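Local coordinates for ATP binding motif-containing protein PilF (Thermus thermophilus, PDB 5IT5), which probably hydrolyses ATP as a hexamer to power type IV pilus assembly, this chain being its core ATPase region, at residues D208-G213 with H232-T237; V273-E278 with Q371-L376. All coordinates share one frame; numbering follows the deposited sequence.

Contact 1 of 2, residues D208-G213 with H232-T237; sequences DIIMVG and HLVIAT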
ATOM      1  N   ASP A 208      17.236 -30.846  23.156  1.00 27.88           N
ATOM      2  CA  ASP A 208      16.505 -31.832  23.958  1.00 26.77           C
ATOM      3  C   ASP A 208      15.623 -31.166  25.017  1.00 29.11           C
ATOM      4  O   ASP A 208      14.536 -31.651  25.371  1.00 32.20           O
ATOM      5  CB  ASP A 208      17.484 -32.771  24.640  1.00 31.44           C
ATOM      6  CG  ASP A 208      18.081 -33.778  23.694  1.00 31.96           C
ATOM      7  OD1 ASP A 208      17.300 -34.526  23.060  1.00 33.80           O
ATOM      8  OD2 ASP A 208      19.330 -33.826  23.593  1.00 32.85           O
ATOM      9  N   ILE A 209      16.133 -30.063  25.548  1.00 29.30           N
ATOM     10  CA  ILE A 209      15.435 -29.249  26.529  1.00 26.84           C
ATOM     11  C   ILE A 209      15.627 -27.791  26.136  1.00 26.60           C
ATOM     12  O   ILE A 209      16.764 -27.332  25.970  1.00 25.68           O
ATOM     13  CB  ILE A 209      15.967 -29.472  27.958  1.00 26.26           C
ATOM     14  CG1 ILE A 209      15.991 -30.968  28.298  1.00 27.32           C
ATOM     15  CG2 ILE A 209      15.146 -28.659  28.952  1.00 27.52           C
ATOM     16  CD1 ILE A 209      16.589 -31.316  29.648  1.00 25.70           C
ATOM     17  N   ILE A 210      14.525 -27.070  25.973  1.00 22.98           N
ATOM     18  CA  ILE A 210      14.595 -25.653  25.646  1.00 25.06           C
ATOM     19  C   ILE A 210      13.904 -24.832  26.718  1.00 27.36           C
ATOM     20  O   ILE A 210      12.800 -25.193  27.153  1.00 28.18           O
ATOM     21  CB  ILE A 210      13.948 -25.372  24.269  1.00 27.20           C
ATOM     22  CG1 ILE A 210      14.948 -25.630  23.165  1.00 23.56           C
ATOM     23  CG2 ILE A 210      13.495 -23.941  24.133  1.00 22.66           C
ATOM     24  CD1 ILE A 210      14.275 -25.868  21.881  1.00 24.73           C
ATOM     25  N   MET A 211      14.539 -23.738  27.157  1.00 28.13           N
ATOM     26  CA  MET A 211      13.839 -22.767  27.993  1.00 30.03           C
ATOM     27  C   MET A 211      13.593 -21.464  27.250  1.00 30.88           C
ATOM     28  O   MET A 211      14.539 -20.897  26.694  1.00 32.85           O
ATOM     29  CB  MET A 211      14.613 -22.447  29.278  1.00 33.90           C
ATOM     30  CG  MET A 211      13.864 -21.396  30.116  1.00 36.08           C
ATOM     31  SD  MET A 211      14.903 -20.117  30.745  1.00 56.08           S
ATOM     32  CE  MET A 211      13.704 -19.227  31.719  1.00 53.69           C
ATOM     33  N   VAL A 212      12.357 -20.960  27.248  1.00 29.99           N
ATOM     34  CA  VAL A 212      12.184 -19.603  26.759  1.00 32.32           C
ATOM     35  C   VAL A 212      12.055 -18.724  27.989  1.00 32.52           C
ATOM     36  O   VAL A 212      11.188 -18.915  28.849  1.00 32.60           O
ATOM     37  CB  VAL A 212      11.000 -19.449  25.774  1.00 30.06           C
ATOM     38  CG1 VAL A 212      11.001 -20.622  24.813  1.00 29.41           C
ATOM     39  CG2 VAL A 212       9.703 -19.402  26.467  1.00 37.39           C
ATOM     40  N   GLY A 213      13.008 -17.811  28.104  1.00 31.06           N
ATOM     41  CA  GLY A 213      13.014 -16.859  29.185  1.00 35.84           C
ATOM     42  C   GLY A 213      11.647 -16.249  29.386  1.00 31.68           C
ATOM     43  O   GLY A 213      11.187 -16.155  30.503  1.00 36.68           O
ATOM     44  N   HIS A 232      10.625 -32.179  21.783  1.00 29.36           N
ATOM     45  CA  HIS A 232      11.544 -31.612  22.762  1.00 30.21           C
ATOM     46  C   HIS A 232      10.793 -31.184  24.017  1.00 34.39           C
ATOM     47  O   HIS A 232       9.591 -30.885  23.966  1.00 33.30           O
ATOM     48  CB  HIS A 232      12.300 -30.419  22.166  1.00 27.86           C
ATOM     49  CG  HIS A 232      12.805 -30.658  20.775  1.00 35.95           C
ATOM     50  ND1 HIS A 232      12.807 -29.678  19.803  1.00 31.90           N
ATOM     51  CD2 HIS A 232      13.324 -31.769  20.191  1.00 35.86           C
ATOM     52  CE1 HIS A 232      13.305 -30.172  18.683  1.00 34.53           C
ATOM     53  NE2 HIS A 232      13.626 -31.438  18.890  1.00 37.32           N
ATOM     54  N   LEU A 233      11.489 -31.163  25.151  1.00 33.00           N
ATOM     55  CA  LEU A 233      10.897 -30.605  26.359  1.00 30.41           C
ATOM     56  C   LEU A 233      11.112 -29.106  26.328  1.00 27.34           C
ATOM     57  O   LEU A 233      12.206 -28.634  26.028  1.00 28.17           O
ATOM     58  CB  LEU A 233      11.502 -31.219  27.628  1.00 30.97           C
ATOM     59  CG  LEU A 233      10.833 -30.773  28.937  1.00 28.42           C
ATOM     60  CD1 LEU A 233       9.453 -31.382  29.052  1.00 31.36           C
ATOM     61  CD2 LEU A 233      11.661 -31.104  30.178  1.00 25.40           C
ATOM     62  N   VAL A 234      10.064 -28.353  26.620  1.00 28.50           N
ATOM     63  CA  VAL A 234      10.140 -26.902  26.582  1.00 26.21           C
ATOM     64  C   VAL A 234       9.665 -26.334  27.898  1.00 24.96           C
ATOM     65  O   VAL A 234       8.522 -26.544  28.281  1.00 25.12           O
ATOM     66  CB  VAL A 234       9.292 -26.330  25.433  1.00 27.65           C
ATOM     67  CG1 VAL A 234       9.347 -24.813  25.418  1.00 26.24           C
ATOM     68  CG2 VAL A 234       9.797 -26.873  24.119  1.00 28.98           C
ATOM     69  N   ILE A 235      10.543 -25.640  28.611  1.00 24.49           N
ATOM     70  CA  ILE A 235      10.122 -24.964  29.833  1.00 29.45           C
ATOM     71  C   ILE A 235      10.010 -23.456  29.548  1.00 30.82           C
ATOM     72  O   ILE A 235      10.973 -22.828  29.093  1.00 27.84           O
ATOM     73  CB  ILE A 235      11.094 -25.244  31.018  1.00 28.15           C
ATOM     74  CG1 ILE A 235      10.961 -26.688  31.477  1.00 24.44           C
ATOM     75  CG2 ILE A 235      10.801 -24.339  32.213  1.00 25.22           C
ATOM     76  CD1 ILE A 235      12.274 -27.324  31.778  1.00 31.30           C
ATOM     77  N   ALA A 236       8.838 -22.872  29.809  1.00 29.85           N
ATOM     78  CA  ALA A 236       8.562 -21.499  29.373  1.00 28.78           C
ATOM     79  C   ALA A 236       7.819 -20.678  30.443  1.00 30.04           C
ATOM     80  O   ALA A 236       7.129 -21.242  31.299  1.00 29.59           O
ATOM     81  CB  ALA A 236       7.765 -21.539  28.073  1.00 26.50           C
ATOM     82  N   THR A 237       7.958 -19.355  30.398  1.00 30.84           N
ATOM     83  CA  THR A 237       7.278 -18.493  31.363  1.00 28.43           C
ATOM     84  C   THR A 237       6.291 -17.552  30.668  1.00 33.18           C
ATOM     85  O   THR A 237       6.585 -16.918  29.651  1.00 32.06           O
ATOM     86  CB  THR A 237       8.269 -17.653  32.201  1.00 26.51           C
ATOM     87  OG1 THR A 237       9.136 -16.951  31.320  1.00 37.32           O
ATOM     88  CG2 THR A 237       9.135 -18.524  33.070  1.00 30.25           C
TER

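Contact 2 of 2, residues V273-E278 with Q371-L376; sequences VRRVCE and QGITTL. With ZN (zinc ion), chain G.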
ATOM      1  N   VAL A 273       5.598 -15.348  48.934  1.00 30.10           N
ATOM      2  CA  VAL A 273       5.105 -14.673  50.151  1.00 29.50           C
ATOM      3  C   VAL A 273       6.252 -14.408  51.119  1.00 27.33           C
ATOM      4  O   VAL A 273       7.243 -15.123  51.124  1.00 30.31           O
ATOM      5  CB  VAL A 273       4.024 -15.483  50.888  1.00 22.29           C
ATOM      6  CG1 VAL A 273       2.749 -15.522  50.092  1.00 26.10           C
ATOM      7  CG2 VAL A 273       4.504 -16.855  51.170  1.00 21.87           C
ATOM      8  N   ARG A 274       6.128 -13.370  51.931  1.00 30.66           N
ATOM      9  CA  ARG A 274       7.145 -13.082  52.939  1.00 31.63           C
ATOM     10  C   ARG A 274       7.079 -14.050  54.127  1.00 30.02           C
ATOM     11  O   ARG A 274       6.005 -14.495  54.553  1.00 29.01           O
ATOM     12  CB  ARG A 274       7.022 -11.641  53.413  1.00 28.26           C
ATOM     13  CG  ARG A 274       7.553 -10.682  52.386  1.00 29.71           C
ATOM     14  CD  ARG A 274       7.670  -9.290  52.919  1.00 29.22           C
ATOM     15  NE  ARG A 274       6.359  -8.729  53.192  1.00 29.75           N
ATOM     16  CZ  ARG A 274       6.166  -7.523  53.711  1.00 33.95           C
ATOM     17  NH1 ARG A 274       7.217  -6.758  54.019  1.00 33.68           N
ATOM     18  NH2 ARG A 274       4.927  -7.092  53.926  1.00 30.06           N
ATOM     19  N   ARG A 275       8.252 -14.371  54.651  1.00 28.34           N
ATOM     20  CA  ARG A 275       8.382 -15.368  55.695  1.00 30.92           C
ATOM     21  C   ARG A 275       8.447 -14.706  57.075  1.00 28.74           C
ATOM     22  O   ARG A 275       9.322 -13.868  57.317  1.00 27.64           O
ATOM     23  CB  ARG A 275       9.635 -16.199  55.425  1.00 30.54           C
ATOM     24  CG  ARG A 275       9.630 -17.572  56.013  1.00 29.55           C
ATOM     25  CD  ARG A 275      10.945 -18.220  55.663  1.00 35.82           C
ATOM     26  NE  ARG A 275      10.978 -19.636  56.009  1.00 38.35           N
ATOM     27  CZ  ARG A 275      11.927 -20.479  55.616  1.00 37.40           C
ATOM     28  NH1 ARG A 275      12.939 -20.051  54.863  1.00 32.23           N
ATOM     29  NH2 ARG A 275      11.859 -21.757  55.980  1.00 41.95           N
ATOM     30  N   VAL A 276       7.530 -15.083  57.966  1.00 29.18           N
ATOM     31  CA  VAL A 276       7.459 -14.514  59.326  1.00 27.77           C
ATOM     32  C   VAL A 276       8.757 -14.661  60.110  1.00 29.62           C
ATOM     33  O   VAL A 276       9.286 -15.762  60.257  1.00 30.07           O
ATOM     34  CB  VAL A 276       6.348 -15.160  60.144  1.00 27.38           C
ATOM     35  CG1 VAL A 276       6.391 -14.669  61.570  1.00 28.21           C
ATOM     36  CG2 VAL A 276       4.994 -14.862  59.522  1.00 30.65           C
ATOM     37  N   CYS A 277       9.267 -13.538  60.605  1.00 30.72           N
ATOM     38  CA  CYS A 277      10.473 -13.534  61.432  1.00 33.50           C
ATOM     39  C   CYS A 277      10.324 -14.461  62.645  1.00 32.43           C
ATOM     40  O   CYS A 277       9.348 -14.391  63.406  1.00 27.40           O
ATOM     41  CB  CYS A 277      10.806 -12.102  61.872  1.00 30.98           C
ATOM     42  SG  CYS A 277      12.120 -11.934  63.109  1.00 31.84           S
ATOM     43  N   GLU A 278      11.296 -15.350  62.799  1.00 35.00           N
ATOM     44  CA  GLU A 278      11.272 -16.318  63.885  1.00 37.28           C
ATOM     45  C   GLU A 278      11.371 -15.679  65.276  1.00 34.86           C
ATOM     46  O   GLU A 278      10.713 -16.129  66.218  1.00 31.60           O
ATOM     47  CB  GLU A 278      12.397 -17.317  63.696  1.00 36.17           C
ATOM     48  CG  GLU A 278      11.924 -18.712  63.897  1.00 40.60           C
ATOM     49  CD  GLU A 278      10.856 -19.088  62.902  1.00 43.29           C
ATOM     50  OE1 GLU A 278      11.200 -19.240  61.712  1.00 49.07           O
ATOM     51  OE2 GLU A 278       9.671 -19.211  63.302  1.00 42.50           O
ATOM     52  N   GLN A 371       0.876 -23.073  59.363  1.00 32.85           N
ATOM     53  CA  GLN A 371       2.100 -23.485  60.045  1.00 31.88           C
ATOM     54  C   GLN A 371       2.908 -22.300  60.557  1.00 36.51           C
ATOM     55  O   GLN A 371       3.860 -22.490  61.304  1.00 43.85           O
ATOM     56  CB  GLN A 371       2.997 -24.306  59.124  1.00 36.68           C
ATOM     57  CG  GLN A 371       2.358 -25.531  58.493  1.00 34.28           C
ATOM     58  CD  GLN A 371       3.198 -26.056  57.358  1.00 39.07           C
ATOM     59  OE1 GLN A 371       4.260 -26.649  57.568  1.00 40.96           O
ATOM     60  NE2 GLN A 371       2.745 -25.811  56.134  1.00 41.66           N
ATOM     61  N   GLY A 372       2.567 -21.081  60.138  1.00 37.17           N
ATOM     62  CA  GLY A 372       3.306 -19.902  60.579  1.00 32.87           C
ATOM     63  C   GLY A 372       4.509 -19.543  59.716  1.00 30.21           C
ATOM     64  O   GLY A 372       5.325 -18.693  60.064  1.00 32.06           O
ATOM     65  N   ILE A 373       4.621 -20.198  58.575  1.00 31.42           N
ATOM     66  CA  ILE A 373       5.659 -19.862  57.623  1.00 29.78           C
ATOM     67  C   ILE A 373       5.436 -18.444  57.112  1.00 30.43           C
ATOM     68  O   ILE A 373       6.368 -17.642  56.991  1.00 30.23           O
ATOM     69  CB  ILE A 373       5.688 -20.898  56.463  1.00 31.49           C
ATOM     70  CG1 ILE A 373       6.150 -22.279  56.999  1.00 25.92           C
ATOM     71  CG2 ILE A 373       6.562 -20.389  55.297  1.00 28.30           C
ATOM     72  CD1 ILE A 373       5.962 -23.416  56.056  1.00 26.26           C
ATOM     73  N   THR A 374       4.184 -18.110  56.854  1.00 28.76           N
ATOM     74  CA  THR A 374       3.884 -16.785  56.359  1.00 31.17           C
ATOM     75  C   THR A 374       2.675 -16.217  57.099  1.00 35.64           C
ATOM     76  O   THR A 374       2.069 -16.901  57.943  1.00 34.03           O
ATOM     77  CB  THR A 374       3.599 -16.801  54.856  1.00 27.47           C
ATOM     78  OG1 THR A 374       3.457 -15.454  54.391  1.00 33.97           O
ATOM     79  CG2 THR A 374       2.309 -17.541  54.590  1.00 25.42           C
ATOM     80  N   THR A 375       2.329 -14.972  56.770  1.00 32.10           N
ATOM     81  CA  THR A 375       1.163 -14.291  57.327  1.00 35.17           C
ATOM     82  C   THR A 375      -0.065 -14.483  56.438  1.00 37.19           C
ATOM     83  O   THR A 375       0.056 -14.525  55.221  1.00 41.40           O
ATOM     84  CB  THR A 375       1.444 -12.782  57.498  1.00 35.05           C
ATOM     85  OG1 THR A 375       2.415 -12.595  58.537  1.00 39.18           O
ATOM     86  CG2 THR A 375       0.207 -12.046  57.908  1.00 43.85           C
ATOM     87  N   LEU A 376      -1.245 -14.608  57.037  1.00 38.77           N
ATOM     88  CA  LEU A 376      -2.482 -14.673  56.258  1.00 38.73           C
ATOM     89  C   LEU A 376      -2.682 -13.419  55.417  1.00 37.90           C
ATOM     90  O   LEU A 376      -3.329 -13.439  54.370  1.00 41.48           O
ATOM     91  CB  LEU A 376      -3.692 -14.853  57.164  1.00 37.39           C
ATOM     92  CG  LEU A 376      -4.999 -14.952  56.377  1.00 38.09           C
ATOM     93  CD1 LEU A 376      -5.194 -16.386  55.926  1.00 39.77           C
ATOM     94  CD2 LEU A 376      -6.204 -14.444  57.155  1.00 31.66           C
TER
HETATM   95 ZN    ZN G 901      11.582  -9.740  63.961  1.00 47.86          ZN

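Contact 1 of 2, residues D208-G213 with H232-T237
I210 is gripped through both its backbone polar groups by the strand beside it: its N donates to L233 O at 2.8 Å and its O accepts from I235 N, each bond running nearly along the C=O axis. L233 N to D208 O and V212 N to I235 O complete four backbone bonds between the two segments; the strands 209-212 and 233-237 run parallel with an axis angle of 15° and a closest approach of 4.6 Å.

This buried middle is the tight part. On the face carrying I209, L233, M211 and I235, I209 turns CG2 anti to its backbone N, and that methyl lies 4.2 Å from I235 CD1 and 4.4 Å from L233 CD2, bridging two residues of the partner strand. M211 behaves differently: CG, also opposite the backbone N (chi1 179°), comes up to I235 O at 3.4 Å. On the other face I210 CB meets V234 CG2 at 4.4 Å.

The ends are looser. D208 and H232 are partly exposed; the D208 side chain sets out away from the partner strand, and its OD2 takes a hydrogen bond from N167 N and a salt bridge from R36 of the second subunit. Past V212 the strands part, G213 CA and T237 CA lying 6.3 Å apart, and the T237 side chain is about 5 Å from bound ATP, against the P-loop.

The pair illustrates the beta-alpha-beta crossover of a P-loop NTPase, 209-212 being probably the Walker B strand. Helix 218-230 makes the connection and puts A227 against H232 and V234, helix 150-161 covers the I209 and L233 face, and strands 168-172 and 138-143 extend the sheet beyond 209-212 and 233-238 respectively.

Contact 2 of 2, residues V273-E278 with Q371-L376
T374 sets its hydroxyl against the strand ending at V276: OG1, anti to the backbone N (chi1 -174°), donates to R274 O over 2.7 Å, lying in the carbonyl plane. The V273 side chain crosses that of T374 at about a right angle, bringing V273 CG2 to 3.8 Å from T374 CB, while V276 crosses T375 in the same fashion, V276 CG2 being 3.6 Å from T375 OG1. Beside the second crossing, V276 N donates to I373 O at 3.0 Å, from a position tilted 31° out of the carbonyl plane, and R275 lays its CG alongside that same oxygen while the rest of its extended chain continues beyond the loop. A valine in place of T374 would probably leave the carbonyl of R274 without its hydroxyl mate and the loop freer to shift on the strand. G372, at positive phi, ends helix 361-369 in a Schellman motif and turns the chain into this loop; R274 makes a salt bridge to E378 of helix 376-382. Hydrogen bonds given in both directions, with V273 and V276 packed against T374 and T375, thus tie the C-terminal loop to the strand just before C277, whose SG binds zinc at 2.4 Å with C280, C312 and C315.

In the fold
Read from the N terminus, the chain passes through an antiparallel sheet and the P-loop before it reaches contact 1, where helix 218-230 carries it from 209-212 to 232-237 and closes a short crossover. Contact 2 opens only afterwards: 273-278 finishes strand 264-276, and more than ninety residues, including the rest of the zinc site and strand 323-331, pass before 371-376 returns to it. The two closures therefore lie in series, neither nesting nor crossing. Both reach the same mixed sheet, on opposite sides of the chain's centre, their own centres 32 Å apart. Contact 1 joins strands in its interior; contact 2 joins a strand's end to the loop between the last two helices.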